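Local coordinates for metallo-beta-lactamase (Pseudomonas stutzeri, PDB 4ZEJ), which probably hydrolyses beta-lactam antibiotics to substituted beta-amino acids as a zinc-dependent class B enzyme, giving its host resistance, at residues 184-189 against 207-212; 10-15 against 191-196; 95-100 against 111-116; 41-46 against 65-70; 1-6 against 21-26. All coordinates share one frame; numbering follows the deposited sequence.

Contact 1. Residues 184-189 against 207-212; sequences NALSRY and LLKHTK
Two donors of Thr211 grip the carbonyl oxygen of Leu207 in one member of an antiparallel helix pair, in which helices 175-188 and 206-218 lie side by side in the metallo-beta-lactamase fold. The backbone N of Thr211 makes the regular helical bond to Leu207 O at 2.9 Å, and the hydroxyl adds a second, Thr211 OG1 to Leu207 O at 2.8 Å, from 32° above the carbonyl plane. The same hydroxyl also meets the backbone N of Arg160, so the side chain ties helix 206-218 to the loop that follows strand 152-156. The local axes of the two helices pass 10.1 Å apart at a crossing angle of -157°. No hydrogen bond joins the two segments; the contact is apolar, and Leu186 carries most of it. With CG anti to its carbonyl carbon, Leu186 reaches between Leu208, Lys209 and Lys212. Its CD2 branch touches Leu208 CB at 3.7 Å and Lys209 CG at 3.9 Å, the two leucines sliding past each other in opposite directions. The other branch meets the aliphatic part of a lysine, Leu186 CD1 against Lys212 CD at 4.0 Å. Beyond that point Lys212 bends at its last torsion (chi4 -79°), and NZ forms a salt bridge with Glu216 of its own helix, so its carbon chain packs while its charge is balanced elsewhere. On the more buried flank, toward Leu153 of strand 152-156, Leu208 spreads both methyls over one small side chain: CD1 and CD2 each lie 4.0 Å from Ala185 CB.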
# COMPACT_ATOMS: atom_id res chain seq x y z
N ASN A 184 -10.00 15.06 1.09
CA ASN A 184 -10.52 14.30 2.23
C ASN A 184 -9.39 13.77 3.11
O ASN A 184 -9.46 13.90 4.34
CB ASN A 184 -11.40 13.12 1.78
CG ASN A 184 -12.68 13.56 1.08
OD1 ASN A 184 -13.19 14.66 1.30
ND2 ASN A 184 -13.22 12.67 0.24
N ALA A 185 -8.37 13.20 2.47
CA ALA A 185 -7.21 12.67 3.18
C ALA A 185 -6.40 13.79 3.83
O ALA A 185 -5.96 13.62 4.97
CB ALA A 185 -6.32 11.85 2.25
N LEU A 186 -6.24 14.91 3.13
CA LEU A 186 -5.54 16.09 3.69
C LEU A 186 -6.24 16.60 4.96
O LEU A 186 -5.59 16.85 5.96
CB LEU A 186 -5.43 17.22 2.67
CG LEU A 186 -4.34 17.04 1.60
CD1 LEU A 186 -4.67 17.87 0.36
CD2 LEU A 186 -2.98 17.43 2.17
N SER A 187 -7.56 16.73 4.90
CA SER A 187 -8.35 17.21 6.04
C SER A 187 -8.32 16.25 7.24
O SER A 187 -8.31 16.70 8.39
CB SER A 187 -9.79 17.46 5.60
OG SER A 187 -9.84 18.49 4.63
N ARG A 188 -8.33 14.95 6.97
CA ARG A 188 -8.36 13.93 8.03
C ARG A 188 -7.00 13.72 8.72
O ARG A 188 -6.95 13.49 9.94
CB ARG A 188 -8.87 12.60 7.47
CG ARG A 188 -9.11 11.52 8.52
CD ARG A 188 -9.68 10.27 7.87
NE ARG A 188 -9.83 9.16 8.81
CZ ARG A 188 -10.87 8.96 9.62
NH1 ARG A 188 -11.90 9.80 9.64
NH2 ARG A 188 -10.88 7.89 10.42
N TYR A 189 -5.91 13.81 7.95
CA TYR A 189 -4.57 13.45 8.43
C TYR A 189 -3.62 14.65 8.53
O TYR A 189 -2.47 14.57 8.10
CB TYR A 189 -3.99 12.35 7.53
CG TYR A 189 -4.83 11.11 7.58
CD1 TYR A 189 -5.53 10.67 6.46
CD2 TYR A 189 -4.96 10.39 8.77
CE1 TYR A 189 -6.32 9.54 6.52
CE2 TYR A 189 -5.75 9.26 8.83
CZ TYR A 189 -6.42 8.83 7.69
OH TYR A 189 -7.21 7.71 7.76
N LEU A 207 3.29 15.43 -0.48
CA LEU A 207 2.93 14.44 -1.50
C LEU A 207 1.42 14.45 -1.79
O LEU A 207 1.02 14.31 -2.94
CB LEU A 207 3.38 13.02 -1.12
CG LEU A 207 4.82 12.69 -1.49
CD1 LEU A 207 5.79 13.47 -0.65
CD2 LEU A 207 5.05 11.19 -1.33
N LEU A 208 0.61 14.60 -0.76
CA LEU A 208 -0.86 14.69 -0.96
C LEU A 208 -1.27 15.97 -1.68
O LEU A 208 -2.15 15.94 -2.54
CB LEU A 208 -1.62 14.55 0.37
CG LEU A 208 -2.04 13.15 0.79
CD1 LEU A 208 -2.53 13.19 2.23
CD2 LEU A 208 -3.15 12.65 -0.13
N LYS A 209 -0.61 17.09 -1.37
CA LYS A 209 -0.89 18.37 -2.07
C LYS A 209 -0.50 18.30 -3.55
O LYS A 209 -1.22 18.80 -4.41
CB LYS A 209 -0.18 19.54 -1.39
CG LYS A 209 -0.49 19.56 0.11
CD LYS A 209 -0.25 20.87 0.76
CE LYS A 209 -1.41 21.82 0.54
NZ LYS A 209 -1.03 23.11 1.13
N HIS A 210 0.63 17.68 -3.84
CA HIS A 210 1.07 17.47 -5.23
C HIS A 210 0.11 16.54 -5.97
O HIS A 210 -0.27 16.81 -7.12
CB HIS A 210 2.50 16.90 -5.26
CG HIS A 210 3.01 16.62 -6.63
ND1 HIS A 210 3.02 17.56 -7.64
CD2 HIS A 210 3.58 15.50 -7.16
CE1 HIS A 210 3.55 17.02 -8.73
NE2 HIS A 210 3.90 15.77 -8.46
N THR A 211 -0.27 15.44 -5.33
CA THR A 211 -1.21 14.48 -5.93
C THR A 211 -2.54 15.19 -6.26
O THR A 211 -3.08 15.04 -7.36
CB THR A 211 -1.46 13.28 -5.00
OG1 THR A 211 -0.21 12.60 -4.78
CG2 THR A 211 -2.47 12.30 -5.59
N LYS A 212 -3.06 15.95 -5.31
CA LYS A 212 -4.26 16.75 -5.53
C LYS A 212 -4.14 17.65 -6.77
O LYS A 212 -5.02 17.66 -7.63
CB LYS A 212 -4.59 17.59 -4.28
CG LYS A 212 -5.86 18.40 -4.46
CD LYS A 212 -6.33 19.02 -3.15
CE LYS A 212 -7.64 19.74 -3.33
NZ LYS A 212 -7.46 21.07 -3.96

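Contact 2. Residues 10-15 against 191-196; sequences KVKENI and EAQIVI
This is a small apolar bridge between two mixed beta-sheets, the core of the alpha-beta/beta-alpha sandwich of the metallo-beta-lactamase fold, joining them at their margins: strand 7-12 of the seven-stranded sheet meets strand 194-197 of the five-stranded one. The local strand axes come no closer than 10.4 Å and run at 146°, so side chains alone span the gap and no hydrogen bond crosses it. At its centre is the end of Ile194: CD1 touches Val11 CG1 at 4.1 Å and Lys12 CD at 4.0 Å. Two consecutive residues can face the same partner because Val11 and Lys12 form a classic beta bulge opposite Ile15. Val11 N donates to Ile15 O at 2.8 Å, whereas the bond from Lys12 N to that oxygen is weak, and a type II turn from Lys12 to Ile15 reverses the chain. The other branch of Val11, CG2, meets Ile196 CD1 more loosely at 4.4 Å. Lys12 passes Ile194 in the opposite direction, touching it with CD, bends at chi3 (-67°) and donates from NZ to Ser150 O. Around the bridge, Ile152 of strand 152-156 touches Lys12 and Ile194, and Ile196 rests on Phe154 of the same strand and on Leu35 of strand 30-39.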
# COMPACT_ATOMS: atom_id res chain seq x y z
N LYS A 10 14.98 0.85 7.04
CA LYS A 10 14.26 1.48 8.15
C LYS A 10 13.81 2.89 7.77
O LYS A 10 14.60 3.66 7.23
CB LYS A 10 15.14 1.55 9.39
CG LYS A 10 14.42 1.98 10.66
CD LYS A 10 15.36 1.86 11.85
CE LYS A 10 14.78 2.46 13.12
NZ LYS A 10 15.78 2.43 14.22
N VAL A 11 12.56 3.24 8.06
CA VAL A 11 12.04 4.61 7.90
C VAL A 11 12.21 5.37 9.22
O VAL A 11 12.76 6.47 9.27
CB VAL A 11 10.54 4.60 7.50
CG1 VAL A 11 10.00 6.02 7.38
CG2 VAL A 11 10.35 3.83 6.20
N LYS A 12 11.70 4.77 10.29
CA LYS A 12 11.89 5.26 11.65
C LYS A 12 11.69 4.09 12.60
O LYS A 12 11.46 2.96 12.14
CB LYS A 12 10.92 6.41 11.95
CG LYS A 12 9.43 6.05 11.94
CD LYS A 12 8.54 7.29 12.11
CE LYS A 12 8.66 7.94 13.47
NZ LYS A 12 7.68 9.05 13.66
N GLU A 13 11.78 4.34 13.91
CA GLU A 13 11.57 3.29 14.91
C GLU A 13 10.32 2.48 14.56
O GLU A 13 9.24 3.05 14.34
CB GLU A 13 11.44 3.87 16.32
CG GLU A 13 11.30 2.81 17.43
CD GLU A 13 11.05 3.40 18.80
OE1 GLU A 13 10.78 4.61 18.90
OE2 GLU A 13 11.11 2.64 19.80
N ASN A 14 10.48 1.17 14.49
CA ASN A 14 9.39 0.22 14.29
C ASN A 14 8.76 0.20 12.88
O ASN A 14 7.80 -0.53 12.67
CB ASN A 14 8.29 0.40 15.37
CG ASN A 14 8.75 -0.05 16.74
OD1 ASN A 14 9.47 -1.03 16.87
ND2 ASN A 14 8.32 0.66 17.78
N ILE A 15 9.31 0.95 11.93
CA ILE A 15 8.72 1.06 10.59
C ILE A 15 9.77 0.82 9.52
O ILE A 15 10.78 1.53 9.46
CB ILE A 15 8.05 2.45 10.36
CG1 ILE A 15 7.01 2.75 11.44
CG2 ILE A 15 7.44 2.52 8.95
CD1 ILE A 15 5.78 1.86 11.46
N GLU A 191 -2.14 15.59 11.16
CA GLU A 191 -1.01 15.13 11.99
C GLU A 191 0.12 14.41 11.24
O GLU A 191 1.17 14.15 11.82
CB GLU A 191 -1.50 14.15 13.08
CG GLU A 191 -2.28 14.75 14.24
CD GLU A 191 -2.61 13.72 15.32
OE1 GLU A 191 -2.33 12.51 15.12
OE2 GLU A 191 -3.16 14.09 16.37
N ALA A 192 -0.10 14.02 9.98
CA ALA A 192 0.87 13.18 9.27
C ALA A 192 2.21 13.89 9.14
O ALA A 192 2.26 15.01 8.64
CB ALA A 192 0.35 12.78 7.90
N GLN A 193 3.27 13.24 9.62
CA GLN A 193 4.64 13.74 9.50
C GLN A 193 5.35 13.14 8.29
O GLN A 193 6.25 13.76 7.72
CB GLN A 193 5.43 13.47 10.78
CG GLN A 193 4.94 14.28 11.98
CD GLN A 193 5.58 13.90 13.29
OE1 GLN A 193 6.59 13.19 13.32
NE2 GLN A 193 5.02 14.39 14.39
N ILE A 194 4.98 11.91 7.93
CA ILE A 194 5.58 11.20 6.82
C ILE A 194 4.43 10.63 6.00
O ILE A 194 3.48 10.06 6.55
CB ILE A 194 6.51 10.06 7.31
CG1 ILE A 194 7.69 10.64 8.10
CG2 ILE A 194 6.98 9.19 6.13
CD1 ILE A 194 8.55 9.61 8.83
N VAL A 195 4.53 10.79 4.68
CA VAL A 195 3.63 10.16 3.74
C VAL A 195 4.44 9.29 2.80
O VAL A 195 5.46 9.73 2.23
CB VAL A 195 2.83 11.20 2.94
CG1 VAL A 195 1.96 10.51 1.90
CG2 VAL A 195 1.98 12.05 3.89
N ILE A 196 3.97 8.06 2.63
CA ILE A 196 4.64 7.06 1.80
C ILE A 196 3.79 6.76 0.56
O ILE A 196 2.65 6.30 0.67
CB ILE A 196 4.97 5.80 2.65
CG1 ILE A 196 5.85 6.26 3.84
CG2 ILE A 196 5.65 4.72 1.78
CD1 ILE A 196 6.39 5.21 4.75

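Contact 3. Residues 95-100 against 111-116; sequences TYATTS and EPAKYT
Strands 95-98 and 115-117 run parallel at the margin of the seven-stranded sheet, with Tyr96 bridged to Tyr115 and Ala97 to Thr116. Tyr115 N donates to Thr95 O at 3.0 Å, and Tyr115 O receives Ala97 N at 3.2 Å; both bonds lie nearly along the C=O axis. A CA-H...O contact from Thr116 CA to Ala97 O, 3.2 Å, continues the ladder. The strands belong to a beta-alpha-beta unit whose connection includes helix 99-107, with Thr98 at its N-cap. Thr95 turns OG1 into the crowded position between its N and carbonyl carbon (chi1 54°), where the hydroxyl accepts Lys114 N at 2.8 Å in a nearly straight bond of 166°. On the face that carries the two tyrosines, Tyr96 and Tyr115 lie side by side and point the same way. Their planes are 26° apart, but the rings are slid so far, with centroids 5.2 Å apart, that they barely overlap; the close touch is from Tyr96 CD2 to Tyr115 CB. Lys114 runs extended with CG over the centre of a Tyr115 ring face, and its NZ donates to Tyr115 OH at 2.9 Å. Elsewhere, Ala97 CB meets Ala113 CB at 3.7 Å, and Thr116 CG2 lies against Thr99. The chemistry is thus split between a buried hydroxyl and a surface pair. Thr95 OG1, hydrogen-bonded also to Asn89 OD1, is satisfied on both sides, while the ammonium of Lys114 would be expected to polarise the Tyr115 phenol and favour its ionisation slightly.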
# COMPACT_ATOMS: atom_id res chain seq x y z
N THR A 95 -4.31 -12.87 5.48
CA THR A 95 -4.32 -11.79 4.51
C THR A 95 -5.64 -11.04 4.62
O THR A 95 -6.69 -11.66 4.88
CB THR A 95 -4.15 -12.31 3.08
OG1 THR A 95 -5.15 -13.31 2.84
CG2 THR A 95 -2.75 -12.92 2.87
N TYR A 96 -5.57 -9.72 4.44
CA TYR A 96 -6.71 -8.82 4.59
C TYR A 96 -6.81 -7.91 3.38
O TYR A 96 -5.79 -7.46 2.83
CB TYR A 96 -6.57 -7.92 5.82
CG TYR A 96 -6.60 -8.65 7.13
CD1 TYR A 96 -5.45 -9.20 7.68
CD2 TYR A 96 -7.80 -8.79 7.84
CE1 TYR A 96 -5.48 -9.89 8.88
CE2 TYR A 96 -7.84 -9.48 9.04
CZ TYR A 96 -6.68 -10.02 9.55
OH TYR A 96 -6.73 -10.69 10.75
N ALA A 97 -8.04 -7.61 2.99
CA ALA A 97 -8.33 -6.60 2.00
C ALA A 97 -9.77 -6.14 2.20
O ALA A 97 -10.56 -6.84 2.87
CB ALA A 97 -8.15 -7.16 0.60
N THR A 98 -10.13 -5.00 1.62
CA THR A 98 -11.50 -4.51 1.74
C THR A 98 -12.46 -5.33 0.88
O THR A 98 -12.03 -6.07 -0.01
CB THR A 98 -11.66 -3.05 1.28
OG1 THR A 98 -11.32 -2.95 -0.11
CG2 THR A 98 -10.79 -2.11 2.12
N THR A 99 -13.75 -5.18 1.17
CA THR A 99 -14.84 -5.75 0.37
C THR A 99 -14.66 -5.45 -1.12
O THR A 99 -14.72 -6.36 -1.95
CB THR A 99 -16.21 -5.19 0.84
OG1 THR A 99 -16.37 -5.46 2.24
CG2 THR A 99 -17.37 -5.81 0.08
N SER A 100 -14.42 -4.18 -1.43
CA SER A 100 -14.29 -3.74 -2.83
C SER A 100 -13.06 -4.36 -3.49
O SER A 100 -13.14 -4.86 -4.60
CB SER A 100 -14.23 -2.22 -2.93
OG SER A 100 -14.18 -1.80 -4.28
N GLU A 111 -6.51 -14.65 -6.61
CA GLU A 111 -6.68 -15.16 -5.27
C GLU A 111 -7.09 -14.02 -4.33
O GLU A 111 -6.39 -13.02 -4.27
CB GLU A 111 -5.35 -15.77 -4.81
CG GLU A 111 -5.49 -16.82 -3.77
CD GLU A 111 -6.24 -18.03 -4.29
OE1 GLU A 111 -7.36 -18.26 -3.80
OE2 GLU A 111 -5.73 -18.73 -5.20
N PRO A 112 -8.23 -14.14 -3.63
CA PRO A 112 -8.65 -13.06 -2.73
C PRO A 112 -7.96 -13.18 -1.38
O PRO A 112 -7.42 -14.23 -1.04
CB PRO A 112 -10.16 -13.29 -2.59
CG PRO A 112 -10.32 -14.76 -2.75
CD PRO A 112 -9.26 -15.20 -3.71
N ALA A 113 -7.99 -12.09 -0.61
CA ALA A 113 -7.51 -12.13 0.77
C ALA A 113 -8.44 -13.03 1.59
O ALA A 113 -9.62 -13.18 1.25
CB ALA A 113 -7.46 -10.72 1.36
N LYS A 114 -7.91 -13.67 2.62
CA LYS A 114 -8.70 -14.60 3.44
C LYS A 114 -9.78 -13.87 4.24
O LYS A 114 -10.86 -14.41 4.46
CB LYS A 114 -7.81 -15.43 4.37
CG LYS A 114 -8.59 -16.35 5.30
CD LYS A 114 -7.70 -17.27 6.12
CE LYS A 114 -8.53 -18.10 7.08
NZ LYS A 114 -7.76 -18.44 8.31
N TYR A 115 -9.46 -12.67 4.70
CA TYR A 115 -10.37 -11.86 5.50
C TYR A 115 -10.72 -10.56 4.80
O TYR A 115 -9.88 -9.95 4.11
CB TYR A 115 -9.74 -11.55 6.85
CG TYR A 115 -9.41 -12.77 7.66
CD1 TYR A 115 -10.42 -13.52 8.26
CD2 TYR A 115 -8.09 -13.19 7.84
CE1 TYR A 115 -10.13 -14.64 9.01
CE2 TYR A 115 -7.79 -14.31 8.59
CZ TYR A 115 -8.81 -15.04 9.17
OH TYR A 115 -8.54 -16.16 9.92
N THR A 116 -11.96 -10.11 5.02
CA THR A 116 -12.50 -8.91 4.39
C THR A 116 -12.70 -7.81 5.43
O THR A 116 -13.27 -8.06 6.50
CB THR A 116 -13.81 -9.22 3.64
OG1 THR A 116 -13.54 -10.14 2.58
CG2 THR A 116 -14.42 -7.97 3.05

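Contact 4. Residues 41-46 against 65-70; sequences GNAFIV and NGYELL
The Tyr67 ring carries Asn65 O over the centre of one face, while Gly41 O lies in the ring plane at the edge, 3.7 Å from Tyr67 CD1. The Phe44 ring is also met at its edge, by Leu70 CB in the ring plane, 3.9 Å from Phe44 CD1. Between these aromatic groups the two chains run parallel, with Asn42 paired to Glu68 and Ala43 to Leu69. Three bonds tie them. Glu68 N donates to Gly41 O in a nearly straight bond of 171°. Ala43 N reaches Glu68 O at 2.8 Å, from above the carbonyl plane, and Leu70 N points nearly along the C=O axis of Ala43. On the face carrying Ala43 and Leu69, Ala43 CB packs on Tyr67 CB, and Leu69, its CG anti to the backbone N, brings CD1 to Ile45 CD1 at 3.8 Å. On the Asn42 and Glu68 face, Leu70 CD1 lies against Asn42 CB at 3.8 Å. Helix 52-64 covers the first of these faces through Leu58 and Ile62, and it ends in a Schellman motif with Gly66, at positive phi, as C-prime residue and Tyr67 N bonded to Ile62 O. Strand 42-46, this helix and strand 68-73 form a beta-alpha-beta crossover of the metallo-beta-lactamase fold.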
# COMPACT_ATOMS: atom_id res chain seq x y z
N GLY A 41 6.93 -6.79 19.57
CA GLY A 41 7.26 -8.14 19.08
C GLY A 41 6.41 -8.69 17.93
O GLY A 41 6.69 -9.78 17.42
N ASN A 42 5.37 -7.96 17.52
CA ASN A 42 4.50 -8.35 16.39
C ASN A 42 4.88 -7.57 15.14
O ASN A 42 5.40 -6.48 15.25
CB ASN A 42 3.04 -8.06 16.72
CG ASN A 42 2.56 -8.80 17.94
OD1 ASN A 42 2.78 -10.00 18.06
ND2 ASN A 42 1.91 -8.09 18.87
N ALA A 43 4.62 -8.16 13.96
CA ALA A 43 4.84 -7.52 12.66
C ALA A 43 3.57 -7.63 11.82
O ALA A 43 2.83 -8.61 11.91
CB ALA A 43 6.00 -8.16 11.91
N PHE A 44 3.33 -6.61 11.00
CA PHE A 44 2.24 -6.62 10.06
C PHE A 44 2.74 -6.02 8.75
O PHE A 44 3.47 -5.02 8.74
CB PHE A 44 1.05 -5.82 10.61
CG PHE A 44 -0.27 -6.20 9.99
CD1 PHE A 44 -1.04 -7.22 10.53
CD2 PHE A 44 -0.73 -5.55 8.86
CE1 PHE A 44 -2.25 -7.58 9.96
CE2 PHE A 44 -1.95 -5.91 8.28
CZ PHE A 44 -2.71 -6.92 8.84
N ILE A 45 2.34 -6.65 7.64
CA ILE A 45 2.77 -6.23 6.31
C ILE A 45 1.71 -5.32 5.69
O ILE A 45 0.54 -5.67 5.67
CB ILE A 45 3.03 -7.48 5.41
CG1 ILE A 45 4.23 -8.27 5.93
CG2 ILE A 45 3.26 -7.06 3.96
CD1 ILE A 45 4.33 -9.69 5.40
N VAL A 46 2.12 -4.15 5.18
CA VAL A 46 1.24 -3.26 4.42
C VAL A 46 1.67 -3.36 2.96
O VAL A 46 2.74 -2.85 2.58
CB VAL A 46 1.28 -1.79 4.92
CG1 VAL A 46 0.31 -0.92 4.13
CG2 VAL A 46 0.95 -1.71 6.42
N ASN A 65 14.22 -12.32 12.42
CA ASN A 65 14.34 -11.29 13.47
C ASN A 65 13.41 -11.46 14.67
O ASN A 65 13.34 -10.57 15.54
CB ASN A 65 14.19 -9.90 12.83
CG ASN A 65 15.41 -9.52 12.03
OD1 ASN A 65 16.42 -9.09 12.60
ND2 ASN A 65 15.35 -9.73 10.72
N GLY A 66 12.72 -12.60 14.75
CA GLY A 66 11.99 -12.99 15.95
C GLY A 66 10.61 -12.40 16.10
O GLY A 66 10.01 -12.51 17.17
N TYR A 67 10.08 -11.79 15.04
CA TYR A 67 8.77 -11.14 15.11
C TYR A 67 7.66 -12.11 14.78
O TYR A 67 7.82 -12.99 13.92
CB TYR A 67 8.68 -9.96 14.14
CG TYR A 67 9.63 -8.83 14.46
CD1 TYR A 67 9.56 -8.15 15.67
CD2 TYR A 67 10.60 -8.43 13.53
CE1 TYR A 67 10.43 -7.12 15.97
CE2 TYR A 67 11.46 -7.39 13.81
CZ TYR A 67 11.38 -6.74 15.03
OH TYR A 67 12.25 -5.71 15.31
N GLU A 68 6.53 -11.92 15.45
CA GLU A 68 5.32 -12.68 15.18
C GLU A 68 4.52 -12.01 14.07
O GLU A 68 4.06 -10.88 14.25
CB GLU A 68 4.46 -12.79 16.43
CG GLU A 68 3.41 -13.87 16.33
CD GLU A 68 4.03 -15.20 15.97
OE1 GLU A 68 4.94 -15.67 16.70
OE2 GLU A 68 3.62 -15.77 14.93
N LEU A 69 4.33 -12.70 12.95
CA LEU A 69 3.70 -12.09 11.78
C LEU A 69 2.20 -12.25 11.88
O LEU A 69 1.68 -13.34 11.72
CB LEU A 69 4.23 -12.70 10.49
CG LEU A 69 3.66 -12.16 9.17
CD1 LEU A 69 3.81 -10.64 9.06
CD2 LEU A 69 4.37 -12.86 8.02
N LEU A 70 1.51 -11.15 12.15
CA LEU A 70 0.06 -11.15 12.31
C LEU A 70 -0.71 -11.12 10.99
O LEU A 70 -1.92 -11.38 10.98
CB LEU A 70 -0.36 -9.97 13.19
CG LEU A 70 0.16 -9.99 14.63
CD1 LEU A 70 -0.40 -8.78 15.38
CD2 LEU A 70 -0.21 -11.28 15.34

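Contact 5. Residues 1-6 against 21-26; sequences DEVPEL and YSRVNG
In this surface contact the irregular N-terminal arm that leads into strand 7-12 is laid along the end of its neighbour, strand 15-24, and the close packing rests on Tyr21 and Arg23 of that strand. Pro4 lies over one face of the Tyr21 ring as a CH-pi contact: its CG sits 3.8 Å from the ring centroid and only 18° off the normal, displaced toward the rim where CD2 and CE2 lie. Arg23, extended from CG to NE, offers the side of its guanidinium to one carbonyl. Glu2 O receives NE of Arg23 at 2.8 Å and NH2 of Arg23 at 2.9 Å, and it lies close to the guanidinium plane. The NE bond comes in 40° above the carbonyl plane, whereas NH2 approaches in that plane. Between these two grips Val3 CG1 rests on Arg23 CG at 4.0 Å. The rest is looser. Asp1 OD1 stands 4.5 Å from Arg23 NE, well out of the guanidinium plane, so no N-H points at it; the carboxylate touches the arginine through CD, and the charges attract across the longer gap. The N-terminal nitrogen of Asp1 lies over a guanidinium face, and its like charge probably offsets part of that attraction. A water stands in for a direct backbone bond, donating to Pro4 O at 2.8 Å and accepting from Tyr21 N at 2.9 Å. Tyr21 OH is bonded to Arg7 NH1, at the start of strand 7-12. Glu5 makes a salt bridge with Arg53 of helix 52-64, and Leu6 packs on His18 and Ser20 of strand 15-24.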
# COMPACT_ATOMS: atom_id res chain seq x y z
N ASP A 1 15.57 -9.29 -18.94
CA ASP A 1 14.44 -9.49 -17.98
C ASP A 1 14.81 -9.69 -16.48
O ASP A 1 13.93 -9.95 -15.67
CB ASP A 1 13.52 -10.64 -18.46
CG ASP A 1 12.36 -10.15 -19.33
OD1 ASP A 1 11.44 -9.49 -18.79
OD2 ASP A 1 12.35 -10.45 -20.54
N GLU A 2 16.09 -9.55 -16.11
CA GLU A 2 16.51 -9.58 -14.69
C GLU A 2 15.84 -8.43 -13.91
O GLU A 2 15.61 -7.35 -14.47
CB GLU A 2 18.03 -9.43 -14.60
CG GLU A 2 18.65 -9.42 -13.20
CD GLU A 2 20.18 -9.26 -13.22
OE1 GLU A 2 20.79 -9.14 -12.12
OE2 GLU A 2 20.78 -9.25 -14.33
N VAL A 3 15.50 -8.68 -12.65
CA VAL A 3 15.06 -7.63 -11.74
C VAL A 3 15.89 -7.69 -10.46
O VAL A 3 16.41 -8.75 -10.10
CB VAL A 3 13.56 -7.72 -11.37
CG1 VAL A 3 12.71 -7.64 -12.64
CG2 VAL A 3 13.24 -8.97 -10.56
N PRO A 4 15.99 -6.54 -9.75
CA PRO A 4 16.67 -6.57 -8.45
C PRO A 4 15.92 -7.42 -7.43
O PRO A 4 14.72 -7.67 -7.60
CB PRO A 4 16.67 -5.10 -8.01
CG PRO A 4 16.48 -4.31 -9.28
CD PRO A 4 15.60 -5.17 -10.14
N GLU A 5 16.62 -7.82 -6.38
CA GLU A 5 16.01 -8.50 -5.24
C GLU A 5 15.25 -7.49 -4.39
O GLU A 5 15.46 -6.28 -4.51
CB GLU A 5 17.08 -9.18 -4.36
CG GLU A 5 18.00 -10.19 -5.06
CD GLU A 5 17.32 -11.48 -5.48
OE1 GLU A 5 17.90 -12.21 -6.32
OE2 GLU A 5 16.22 -11.81 -4.98
N LEU A 6 14.37 -7.98 -3.52
CA LEU A 6 13.73 -7.14 -2.51
C LEU A 6 14.78 -6.52 -1.61
O LEU A 6 15.79 -7.16 -1.30
CB LEU A 6 12.80 -8.00 -1.62
CG LEU A 6 12.03 -7.26 -0.51
CD1 LEU A 6 10.54 -7.15 -0.76
CD2 LEU A 6 12.25 -7.95 0.82
N TYR A 21 10.40 -4.95 -7.25
CA TYR A 21 10.26 -4.52 -8.63
C TYR A 21 9.55 -5.50 -9.55
O TYR A 21 9.51 -6.71 -9.29
CB TYR A 21 11.64 -4.29 -9.23
CG TYR A 21 12.57 -3.30 -8.58
CD1 TYR A 21 12.75 -2.04 -9.13
CD2 TYR A 21 13.34 -3.65 -7.46
CE1 TYR A 21 13.67 -1.14 -8.60
CE2 TYR A 21 14.24 -2.74 -6.90
CZ TYR A 21 14.40 -1.49 -7.49
OH TYR A 21 15.32 -0.60 -6.99
N SER A 22 9.02 -4.98 -10.65
CA SER A 22 8.58 -5.81 -11.78
C SER A 22 8.84 -5.08 -13.07
O SER A 22 8.89 -3.85 -13.10
CB SER A 22 7.09 -6.14 -11.65
OG SER A 22 6.68 -7.03 -12.67
N ARG A 23 9.05 -5.84 -14.14
CA ARG A 23 9.11 -5.26 -15.48
C ARG A 23 7.69 -5.26 -16.05
O ARG A 23 7.10 -6.32 -16.20
CB ARG A 23 10.07 -6.04 -16.37
CG ARG A 23 11.52 -5.78 -16.00
CD ARG A 23 12.44 -6.62 -16.84
NE ARG A 23 13.87 -6.46 -16.54
CZ ARG A 23 14.71 -5.62 -17.16
NH1 ARG A 23 14.29 -4.77 -18.11
NH2 ARG A 23 16.00 -5.62 -16.81
N VAL A 24 7.15 -4.06 -16.32
CA VAL A 24 5.77 -3.88 -16.79
C VAL A 24 5.80 -3.36 -18.22
O VAL A 24 6.53 -2.41 -18.52
CB VAL A 24 5.02 -2.86 -15.90
CG1 VAL A 24 3.58 -2.67 -16.38
CG2 VAL A 24 5.06 -3.30 -14.44
N ASN A 25 5.00 -3.96 -19.10
CA ASN A 25 4.93 -3.52 -20.49
C ASN A 25 4.63 -2.03 -20.58
O ASN A 25 3.71 -1.54 -19.93
CB ASN A 25 3.86 -4.31 -21.26
CG ASN A 25 4.34 -5.70 -21.66
OD1 ASN A 25 5.53 -6.00 -21.60
ND2 ASN A 25 3.40 -6.54 -22.09
N GLY A 26 5.46 -1.31 -21.35
CA GLY A 26 5.30 0.14 -21.55
C GLY A 26 5.96 1.04 -20.51
O GLY A 26 6.06 2.25 -20.72
O HOH W 1 12.25 -6.99 -6.51

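How the contacts relate
From the N terminus, contact 5 closes first, bringing the opening residues back to strand 15-24. Contact 2 opens at 10-15, before that closure, and ends only at 191-196, so the two cross. Within this long span contacts 4 and 3 follow in series, each closing a beta-alpha-beta unit of the seven-stranded sheet; they touch where Tyr96 CD1 meets Phe44 CZ at 3.7 Å. Contact 1 opens at 184-189, just before contact 2 closes, and so crosses it, pairing the helices before and after strand 194-197; Leu207 packs on Val195. Contact 2 joins the two sheets, while contact 1 lies on the five-stranded side.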